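Local coordinates for protein Non-heme chloroperoxidase CPO-A1 (PDB 1A8Q) that probably acts as a cofactor-free haloperoxidase that chlorinates during 7-chlorotetracycline biosynthesis, and is also able to brominate, at residues 77-80 / 81-85; 267-270 / 271-274. One frame throughout, in Å; residues are numbered along the deposited sequence.

Contact 1: 77-80 / 81-85; sequences NDLL and TDLDL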
loop_
_atom_site.group_PDB
_atom_site.type_symbol
_atom_site.label_atom_id
_atom_site.label_comp_id
_atom_site.label_asym_id
_atom_site.label_seq_id
_atom_site.Cartn_x
_atom_site.Cartn_y
_atom_site.Cartn_z
ATOM N N ASN A 77 14.402 -2.693 2.330
ATOM C CA ASN A 77 15.684 -2.331 2.947
ATOM C C ASN A 77 16.813 -2.278 1.937
ATOM O O ASN A 77 17.678 -1.389 1.972
ATOM C CB ASN A 77 16.030 -3.291 4.096
ATOM C CG ASN A 77 17.382 -2.965 4.717
ATOM O OD1 ASN A 77 18.342 -3.738 4.675
ATOM N ND2 ASN A 77 17.471 -1.786 5.273
ATOM N N ASP A 78 16.841 -3.233 0.997
ATOM C CA ASP A 78 17.904 -3.243 -0.018
ATOM C C ASP A 78 17.818 -1.997 -0.899
ATOM O O ASP A 78 18.867 -1.449 -1.231
ATOM C CB ASP A 78 17.858 -4.500 -0.902
ATOM C CG ASP A 78 18.352 -5.754 -0.196
ATOM O OD1 ASP A 78 19.043 -5.647 0.850
ATOM O OD2 ASP A 78 18.032 -6.848 -0.683
ATOM N N LEU A 79 16.619 -1.542 -1.235
ATOM C CA LEU A 79 16.455 -0.363 -2.088
ATOM C C LEU A 79 16.902 0.893 -1.344
ATOM O O LEU A 79 17.652 1.707 -1.877
ATOM C CB LEU A 79 14.972 -0.241 -2.481
ATOM C CG LEU A 79 14.606 1.006 -3.302
ATOM C CD1 LEU A 79 15.127 0.902 -4.716
ATOM C CD2 LEU A 79 13.087 1.176 -3.300
ATOM N N LEU A 80 16.510 1.022 -0.078
ATOM C CA LEU A 80 16.902 2.207 0.705
ATOM C C LEU A 80 18.397 2.220 0.968
ATOM O O LEU A 80 19.023 3.279 0.946
ATOM C CB LEU A 80 16.157 2.218 2.039
ATOM C CG LEU A 80 14.631 2.334 2.002
ATOM C CD1 LEU A 80 14.101 2.492 3.433
ATOM C CD2 LEU A 80 14.097 3.459 1.144
ATOM N N THR A 81 18.995 1.048 1.167
ATOM C CA THR A 81 20.429 0.961 1.397
ATOM C C THR A 81 21.248 1.201 0.138
ATOM O O THR A 81 22.259 1.921 0.169
ATOM C CB THR A 81 20.777 -0.444 1.963
ATOM O OG1 THR A 81 20.047 -0.583 3.201
ATOM C CG2 THR A 81 22.272 -0.547 2.205
ATOM N N ASP A 82 20.824 0.625 -0.990
ATOM C CA ASP A 82 21.532 0.804 -2.259
ATOM C C ASP A 82 21.584 2.280 -2.645
ATOM O O ASP A 82 22.590 2.761 -3.176
ATOM C CB ASP A 82 20.802 0.045 -3.374
ATOM C CG ASP A 82 21.411 0.129 -4.757
ATOM O OD1 ASP A 82 22.655 0.132 -4.899
ATOM O OD2 ASP A 82 20.671 0.101 -5.764
ATOM N N LEU A 83 20.494 3.001 -2.488
ATOM C CA LEU A 83 20.412 4.426 -2.800
ATOM C C LEU A 83 20.891 5.316 -1.658
ATOM O O LEU A 83 20.924 6.536 -1.810
ATOM C CB LEU A 83 18.957 4.780 -3.155
ATOM C CG LEU A 83 18.460 4.101 -4.450
ATOM C CD1 LEU A 83 17.027 4.525 -4.742
ATOM C CD2 LEU A 83 19.367 4.407 -5.623
ATOM N N ASP A 84 21.217 4.706 -0.538
ATOM C CA ASP A 84 21.649 5.323 0.701
ATOM C C ASP A 84 20.745 6.484 1.066
ATOM O O ASP A 84 21.158 7.638 1.248
ATOM C CB ASP A 84 23.121 5.745 0.614
ATOM C CG ASP A 84 23.672 6.054 2.004
ATOM O OD1 ASP A 84 23.047 5.741 3.042
ATOM O OD2 ASP A 84 24.766 6.655 2.012
ATOM N N LEU A 85 19.449 6.198 1.178
ATOM C CA LEU A 85 18.471 7.226 1.474
ATOM C C LEU A 85 18.320 7.464 2.975
ATOM O O LEU A 85 18.316 6.530 3.766
ATOM C CB LEU A 85 17.101 6.792 0.946
ATOM C CG LEU A 85 17.110 6.549 -0.589
ATOM C CD1 LEU A 85 15.721 6.073 -0.985
ATOM C CD2 LEU A 85 17.453 7.841 -1.315
#
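L80 and L85 face each other across a Schellman motif that closes the C-terminal end of helix 69-82 in this alpha/beta hydrolase fold. Their side chains meet at about a right angle, CD2 of L80 lying 3.7 Å from CD1 of L85. This is the apolar contact that commonly accompanies the motif, and the backbone N of L85 also donates a nearly straight hydrogen bond to O of L80, 3.0 Å long and in the carbonyl plane. D84, with positive phi (47°), turns the chain back; its N gives a weak bond to O of T81. The leucine pair is buried against V23 of strand 21-25, while R111 reaches both O of L85 and the carboxylate of D84.

Next to this pair, L79 and L83 run side by side and point the same way, their CD1 atoms 4.1 Å apart; N of L83 bonds to O of L79 in the helical pattern. L79 also rests on H52 of strand 48-52.

On another side of the helix, N77 and T81 cross obliquely. The amide of N77, which packs on Y103 and H107 of helix 96-107, approaches the hydroxyl of T81 with ND2 no closer than 3.5 Å to OG1. Chi1 of -60° sets OG1 of T81 beside its own backbone N, from where the hydroxyl turns back to the preceding turn. The carbonyl oxygen of N77 is thus gripped twice and from opposite faces, by N of T81 at 2.9 Å and by OG1 of T81 at 2.8 Å, the latter 35° above the carbonyl plane.

Contact 2: 267-270 / 271-274; sequences DLLE and FLNK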
loop_
_atom_site.group_PDB
_atom_site.type_symbol
_atom_site.label_atom_id
_atom_site.label_comp_id
_atom_site.label_asym_id
_atom_site.label_seq_id
_atom_site.Cartn_x
_atom_site.Cartn_y
_atom_site.Cartn_z
ATOM N N ASP A 267 -3.208 16.772 1.704
ATOM C CA ASP A 267 -2.875 16.300 3.052
ATOM C C ASP A 267 -1.452 15.798 3.168
ATOM O O ASP A 267 -0.777 15.931 4.186
ATOM C CB ASP A 267 -3.845 15.222 3.564
ATOM C CG ASP A 267 -5.173 15.811 3.963
ATOM O OD1 ASP A 267 -5.214 17.038 4.307
ATOM O OD2 ASP A 267 -6.222 15.144 3.945
ATOM N N LEU A 268 -0.995 15.053 2.152
ATOM C CA LEU A 268 0.351 14.511 2.102
ATOM C C LEU A 268 1.386 15.617 2.095
ATOM O O LEU A 268 2.355 15.565 2.858
ATOM C CB LEU A 268 0.528 13.627 0.839
ATOM C CG LEU A 268 1.915 13.022 0.672
ATOM C CD1 LEU A 268 2.286 12.092 1.814
ATOM C CD2 LEU A 268 1.917 12.266 -0.688
ATOM N N LEU A 269 1.158 16.664 1.283
ATOM C CA LEU A 269 2.121 17.741 1.205
ATOM C C LEU A 269 2.174 18.524 2.538
ATOM O O LEU A 269 3.302 18.856 2.927
ATOM C CB LEU A 269 1.795 18.644 0.032
ATOM C CG LEU A 269 2.214 18.144 -1.369
ATOM C CD1 LEU A 269 1.816 19.187 -2.393
ATOM C CD2 LEU A 269 3.709 17.877 -1.416
ATOM N N GLU A 270 1.045 18.648 3.191
ATOM C CA GLU A 270 1.050 19.329 4.507
ATOM C C GLU A 270 1.845 18.514 5.509
ATOM O O GLU A 270 2.743 19.000 6.212
ATOM C CB GLU A 270 -0.384 19.531 4.973
ATOM C CG GLU A 270 -0.448 20.162 6.372
ATOM C CD GLU A 270 -1.913 20.294 6.768
ATOM O OE1 GLU A 270 -2.526 21.299 6.366
ATOM O OE2 GLU A 270 -2.426 19.370 7.422
ATOM N N PHE A 271 1.624 17.179 5.536
ATOM C CA PHE A 271 2.336 16.290 6.417
ATOM C C PHE A 271 3.815 16.230 6.143
ATOM O O PHE A 271 4.617 16.058 7.056
ATOM C CB PHE A 271 1.733 14.856 6.297
ATOM C CG PHE A 271 2.307 13.890 7.295
ATOM C CD1 PHE A 271 1.946 13.983 8.637
ATOM C CD2 PHE A 271 3.290 12.984 6.914
ATOM C CE1 PHE A 271 2.542 13.106 9.540
ATOM C CE2 PHE A 271 3.828 12.074 7.802
ATOM C CZ PHE A 271 3.456 12.168 9.139
ATOM N N LEU A 272 4.258 16.320 4.866
ATOM C CA LEU A 272 5.664 16.208 4.544
ATOM C C LEU A 272 6.503 17.349 5.127
ATOM O O LEU A 272 7.705 17.187 5.276
ATOM C CB LEU A 272 5.922 16.125 3.038
ATOM C CG LEU A 272 5.428 14.802 2.417
ATOM C CD1 LEU A 272 5.411 14.916 0.890
ATOM C CD2 LEU A 272 6.293 13.653 2.885
ATOM N N ASN A 273 5.874 18.456 5.479
ATOM C CA ASN A 273 6.594 19.550 6.126
ATOM C C ASN A 273 6.751 19.292 7.618
ATOM O O ASN A 273 6.991 20.256 8.372
ATOM C CB ASN A 273 5.773 20.843 5.991
ATOM C CG ASN A 273 5.903 21.403 4.600
ATOM O OD1 ASN A 273 6.275 22.560 4.452
ATOM N ND2 ASN A 273 5.637 20.600 3.581
ATOM N N LYS A 274 6.561 18.102 8.140
ATOM C CA LYS A 274 6.708 17.732 9.535
ATOM C C LYS A 274 7.966 16.877 9.725
ATOM O O LYS A 274 8.647 17.031 10.766
ATOM C CB LYS A 274 5.477 16.943 9.969
ATOM C CG LYS A 274 4.948 17.123 11.372
ATOM C CD LYS A 274 3.497 16.651 11.469
ATOM C CE LYS A 274 2.566 17.683 10.837
ATOM N NZ LYS A 274 1.289 17.809 11.592
ATOM O OXT LYS A 274 8.460 16.301 8.715
#
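L268 holds CG opposite its backbone N (chi1 179°), whereas L272, one turn later, swings CG next to its own N (chi1 -69°), and the two side chains converge obliquely on the sheet side of helix 260-272. CD1 of L272 is the atom that touches both preceding leucines: it lies 4.0 Å from CG of L268 and 4.1 Å from CD2 of L269. The packing is close to the backbone as well, since CG of L272 stands 3.2 Å from O of L268, the acceptor for N of L272 at 2.9 Å.

The helix runs out here at the C-terminus of the chain. N of F271 still bonds to O of D267, but N of N273 reaches O of E270 at 3.3 Å from well above the carbonyl plane, a shortened, three-residue spacing. The side chain of N273 folds back, and its ND2 gives a weak bond to O of L269 at 3.0 Å; the same oxygen takes a second weak bond from N of L272. D267 makes a salt bridge to K245 and a hydrogen bond to OH of Y247, and K274 makes salt bridges to E243 through its amine and to R113 through its terminal carboxylate.

L268 and L272 wedge between V42 of helix 36-44 and strand 88-93, where they meet V91 and T89 respectively, while F271 projects onto S114 and V116 of strand 112-118.

Overall arrangement
Contacts 1 and 2 are both C-terminal helix ends in one alpha/beta hydrolase domain, met in series along the chain. Their centres are 23 Å apart and their nearest atoms about 13 Å apart, so they do not touch. They lie about 19 Å and 18 Å, centre to centre, from the middle of the chain, away from the catalytic triad S94, D223 and H252. Both lead to S94 through its neighbours in sequence: contact 2 packs on strand 88-93, which ends just before it, and N77 and L80 of contact 1 touch helix 96-107, which begins just after it. In the canonical fold, the helices that correspond to 69-82 and 260-272 flank opposite faces of the sheet.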